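PDB 4H7N: aldehyde dehydrogenase from Anabaena variabilis, which probably oxidises aldehydes to carboxylic acids with NAD+ as the electron acceptor, as a member of the aldehyde dehydrogenase family. Local coordinates for residues Thr7-Asp19 against Val337-Thr349. Sequence-based numbering, arbitrary orientation.
Sequences TIEVRNPRTGKFD and VEELGGGWWCRPT
Two beta hairpins meet loop to loop here: the connection between strands 8-11 and 18-22, with Arg14, Thr15 and Gly16, abuts the type I' turn Leu340-Gly343. Backbone fits closely against backbone, Gly342 CA lying 3.3 Å from Thr15 O and Gly16 CA 3.2 Å from Gly342 O, both as CA-H...O contacts; a CB on either glycine would collide with the facing carbonyl. Water supplies the conventional polar links. One molecule donates to Arg14 O and Leu340 O; two others lie in the guanidinium plane of Arg11: one accepts from Arg11 NH2 and Trp344 N and donates to Pro13 O, the other accepts from NH2 and donates to Gly342 O. With CG anti to the backbone N (chi1 171°) and the chain extended, Arg11 carries NH2 to 3.5 Å from Trp344 CD1, the two planes 24° apart. Arg14, whose NH1 is hydrogen-bonded to Ala296 O and Gly79 O, brings that nitrogen to the edge of the Trp345 ring, 3.8 Å from CH2. Trp345 NE1 donates to Leu340 O at 3.0 Å, across the carbonyl plane from Gly343 N. A leucine in place of Trp345 would probably deprive Leu340 O of this donor and open a gap beside the Arg14 guanidinium. Such water-bridged, glycine-rich apposition illustrates packing between the connecting loops of two beta hairpins.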
# COMPACT_ATOMS: atom_id res chain seq x y z
N THR A 7 25.16 -24.65 7.51
CA THR A 7 24.90 -24.96 6.11
C THR A 7 23.55 -25.69 6.07
O THR A 7 23.13 -26.23 7.06
CB THR A 7 26.03 -25.83 5.50
OG1 THR A 7 26.00 -27.14 6.04
CG2 THR A 7 27.42 -25.24 5.77
N ILE A 8 22.90 -25.72 4.91
CA ILE A 8 21.63 -26.41 4.75
C ILE A 8 21.81 -27.36 3.56
O ILE A 8 22.20 -26.94 2.49
CB ILE A 8 20.48 -25.41 4.45
CG1 ILE A 8 20.26 -24.49 5.64
CG2 ILE A 8 19.18 -26.16 4.18
CD1 ILE A 8 19.50 -23.21 5.36
N GLU A 9 21.52 -28.64 3.76
CA GLU A 9 21.57 -29.59 2.68
C GLU A 9 20.23 -29.57 1.97
O GLU A 9 19.19 -29.42 2.60
CB GLU A 9 21.88 -30.96 3.22
CG GLU A 9 23.26 -31.05 3.83
CD GLU A 9 23.62 -32.48 4.20
OE1 GLU A 9 23.13 -32.98 5.24
OE2 GLU A 9 24.34 -33.12 3.40
N VAL A 10 20.25 -29.71 0.65
CA VAL A 10 19.06 -29.43 -0.15
C VAL A 10 18.70 -30.72 -0.86
O VAL A 10 19.54 -31.32 -1.55
CB VAL A 10 19.30 -28.28 -1.13
CG1 VAL A 10 18.08 -28.04 -2.02
CG2 VAL A 10 19.68 -27.01 -0.41
N ARG A 11 17.46 -31.15 -0.65
CA ARG A 11 16.93 -32.36 -1.25
C ARG A 11 16.63 -32.19 -2.75
O ARG A 11 16.15 -31.15 -3.21
CB ARG A 11 15.70 -32.78 -0.44
CG ARG A 11 14.86 -33.90 -1.01
CD ARG A 11 13.79 -34.30 -0.02
NE ARG A 11 12.93 -35.36 -0.51
CZ ARG A 11 11.98 -35.20 -1.44
NH1 ARG A 11 11.76 -34.03 -2.01
NH2 ARG A 11 11.26 -36.22 -1.83
N ASN A 12 16.97 -33.21 -3.51
CA ASN A 12 16.59 -33.34 -4.89
C ASN A 12 15.20 -33.97 -4.92
O ASN A 12 14.98 -35.05 -4.37
CB ASN A 12 17.59 -34.25 -5.59
CG ASN A 12 17.30 -34.47 -7.05
OD1 ASN A 12 16.20 -34.78 -7.47
ND2 ASN A 12 18.35 -34.42 -7.83
N PRO A 13 14.25 -33.28 -5.54
CA PRO A 13 12.86 -33.74 -5.53
C PRO A 13 12.58 -35.01 -6.38
O PRO A 13 11.60 -35.67 -6.16
CB PRO A 13 12.11 -32.54 -6.09
CG PRO A 13 13.07 -31.91 -7.01
CD PRO A 13 14.39 -32.00 -6.26
N ARG A 14 13.45 -35.33 -7.34
CA ARG A 14 13.29 -36.55 -8.13
C ARG A 14 13.86 -37.76 -7.39
O ARG A 14 13.25 -38.83 -7.38
CB ARG A 14 13.97 -36.44 -9.50
CG ARG A 14 13.31 -35.44 -10.41
CD ARG A 14 13.79 -35.51 -11.87
NE ARG A 14 13.49 -36.79 -12.39
CZ ARG A 14 12.37 -37.14 -13.01
NH1 ARG A 14 11.42 -36.28 -13.33
NH2 ARG A 14 12.23 -38.39 -13.34
N THR A 15 15.03 -37.60 -6.79
CA THR A 15 15.74 -38.70 -6.19
C THR A 15 15.59 -38.81 -4.69
O THR A 15 15.83 -39.85 -4.13
CB THR A 15 17.25 -38.68 -6.47
OG1 THR A 15 17.88 -37.61 -5.76
CG2 THR A 15 17.58 -38.63 -7.95
N GLY A 16 15.20 -37.73 -4.02
CA GLY A 16 15.07 -37.79 -2.60
C GLY A 16 16.39 -37.68 -1.86
O GLY A 16 16.41 -37.74 -0.62
N LYS A 17 17.50 -37.53 -2.58
CA LYS A 17 18.82 -37.44 -1.93
C LYS A 17 19.26 -36.01 -1.85
O LYS A 17 18.80 -35.14 -2.62
CB LYS A 17 19.89 -38.16 -2.73
CG LYS A 17 19.64 -39.62 -2.96
CD LYS A 17 20.73 -40.14 -3.89
CE LYS A 17 21.22 -41.50 -3.45
NZ LYS A 17 20.06 -42.43 -3.50
N PHE A 18 20.20 -35.76 -0.94
CA PHE A 18 20.80 -34.43 -0.80
C PHE A 18 21.85 -34.25 -1.87
O PHE A 18 22.74 -35.06 -2.00
CB PHE A 18 21.44 -34.25 0.55
CG PHE A 18 20.47 -34.12 1.68
CD1 PHE A 18 19.43 -33.19 1.63
CD2 PHE A 18 20.63 -34.88 2.84
CE1 PHE A 18 18.54 -33.06 2.69
CE2 PHE A 18 19.75 -34.75 3.92
CZ PHE A 18 18.70 -33.83 3.84
N ASP A 19 21.77 -33.23 -2.68
CA ASP A 19 22.75 -33.11 -3.75
C ASP A 19 23.21 -31.69 -3.92
O ASP A 19 23.71 -31.34 -4.98
CB ASP A 19 22.19 -33.67 -5.07
CG ASP A 19 21.05 -32.79 -5.65
OD1 ASP A 19 20.57 -31.84 -4.96
OD2 ASP A 19 20.63 -33.07 -6.80
N VAL A 337 -0.45 -40.48 -2.96
CA VAL A 337 0.88 -39.92 -2.87
C VAL A 337 1.88 -41.05 -2.67
O VAL A 337 1.86 -41.72 -1.65
CB VAL A 337 0.98 -38.92 -1.74
CG1 VAL A 337 2.42 -38.42 -1.60
CG2 VAL A 337 0.01 -37.75 -2.01
N GLU A 338 2.75 -41.29 -3.65
CA GLU A 338 3.65 -42.46 -3.60
C GLU A 338 5.09 -42.07 -3.88
O GLU A 338 5.36 -41.05 -4.55
CB GLU A 338 3.20 -43.54 -4.56
CG GLU A 338 2.77 -42.99 -5.91
CD GLU A 338 2.33 -44.09 -6.88
OE1 GLU A 338 2.48 -45.27 -6.52
OE2 GLU A 338 1.85 -43.76 -7.99
N GLU A 339 5.99 -42.86 -3.31
CA GLU A 339 7.42 -42.75 -3.53
C GLU A 339 7.81 -43.56 -4.77
O GLU A 339 7.42 -44.71 -4.93
CB GLU A 339 8.20 -43.17 -2.27
CG GLU A 339 9.74 -43.15 -2.43
CD GLU A 339 10.34 -44.50 -2.86
OE1 GLU A 339 10.21 -45.48 -2.11
OE2 GLU A 339 10.96 -44.60 -3.95
N LEU A 340 8.53 -42.92 -5.69
CA LEU A 340 9.05 -43.58 -6.87
C LEU A 340 10.43 -43.01 -7.17
O LEU A 340 10.62 -41.76 -7.29
CB LEU A 340 8.14 -43.39 -8.06
CG LEU A 340 6.69 -43.88 -7.95
CD1 LEU A 340 5.90 -43.21 -9.06
CD2 LEU A 340 6.60 -45.41 -8.05
N GLY A 341 11.42 -43.90 -7.22
CA GLY A 341 12.83 -43.52 -7.42
C GLY A 341 13.35 -42.60 -6.34
O GLY A 341 14.34 -41.88 -6.54
N GLY A 342 12.71 -42.63 -5.17
CA GLY A 342 13.11 -41.79 -4.06
C GLY A 342 12.37 -40.47 -3.98
O GLY A 342 12.50 -39.74 -2.99
N GLY A 343 11.63 -40.12 -5.02
CA GLY A 343 10.81 -38.90 -5.05
C GLY A 343 9.36 -39.14 -4.66
O GLY A 343 8.91 -40.27 -4.65
N TRP A 344 8.63 -38.07 -4.34
CA TRP A 344 7.20 -38.17 -4.06
C TRP A 344 6.42 -37.69 -5.28
O TRP A 344 6.75 -36.67 -5.89
CB TRP A 344 6.80 -37.28 -2.87
CG TRP A 344 7.24 -37.78 -1.52
CD1 TRP A 344 8.14 -37.19 -0.69
CD2 TRP A 344 6.79 -38.96 -0.85
NE1 TRP A 344 8.29 -37.93 0.45
CE2 TRP A 344 7.47 -39.03 0.39
CE3 TRP A 344 5.87 -39.98 -1.17
CZ2 TRP A 344 7.27 -40.06 1.31
CZ3 TRP A 344 5.67 -41.01 -0.27
CH2 TRP A 344 6.37 -41.04 0.97
N TRP A 345 5.33 -38.39 -5.55
CA TRP A 345 4.50 -38.19 -6.71
C TRP A 345 3.01 -38.35 -6.38
O TRP A 345 2.63 -39.06 -5.45
CB TRP A 345 4.85 -39.20 -7.80
CG TRP A 345 6.29 -39.26 -8.12
CD1 TRP A 345 7.26 -39.92 -7.44
CD2 TRP A 345 6.93 -38.64 -9.24
NE1 TRP A 345 8.48 -39.74 -8.05
CE2 TRP A 345 8.31 -38.97 -9.16
CE3 TRP A 345 6.48 -37.87 -10.31
CZ2 TRP A 345 9.22 -38.54 -10.09
CZ3 TRP A 345 7.40 -37.45 -11.25
CH2 TRP A 345 8.76 -37.79 -11.13
N CYS A 346 2.19 -37.64 -7.14
CA CYS A 346 0.74 -37.81 -7.12
C CYS A 346 0.23 -37.57 -8.53
O CYS A 346 0.56 -36.56 -9.18
CB CYS A 346 0.06 -36.81 -6.19
SG CYS A 346 -1.72 -37.19 -5.91
N ARG A 347 -0.63 -38.46 -8.98
CA ARG A 347 -1.25 -38.29 -10.27
C ARG A 347 -2.47 -37.39 -10.17
O ARG A 347 -3.06 -37.24 -9.11
CB ARG A 347 -1.68 -39.63 -10.87
CG ARG A 347 -0.54 -40.53 -11.28
CD ARG A 347 -1.07 -41.86 -11.81
NE ARG A 347 -0.03 -42.47 -12.63
CZ ARG A 347 0.95 -43.25 -12.19
NH1 ARG A 347 1.03 -43.58 -10.90
NH2 ARG A 347 1.84 -43.70 -13.05
N PRO A 348 -2.85 -36.79 -11.30
CA PRO A 348 -4.13 -36.08 -11.40
C PRO A 348 -5.27 -36.89 -10.79
O PRO A 348 -5.42 -38.06 -11.08
CB PRO A 348 -4.31 -35.92 -12.91
CG PRO A 348 -2.91 -35.83 -13.43
CD PRO A 348 -2.16 -36.84 -12.60
N THR A 349 -5.99 -36.28 -9.87
CA THR A 349 -6.94 -36.97 -9.04
C THR A 349 -8.28 -36.29 -9.13
O THR A 349 -8.39 -35.12 -8.78
CB THR A 349 -6.44 -36.95 -7.60
OG1 THR A 349 -5.17 -37.61 -7.53
CG2 THR A 349 -7.39 -37.59 -6.65
O HOH W 1 9.73 -35.31 -4.17
O HOH W 2 11.80 -38.76 -0.81
O HOH W 3 12.15 -40.29 -9.17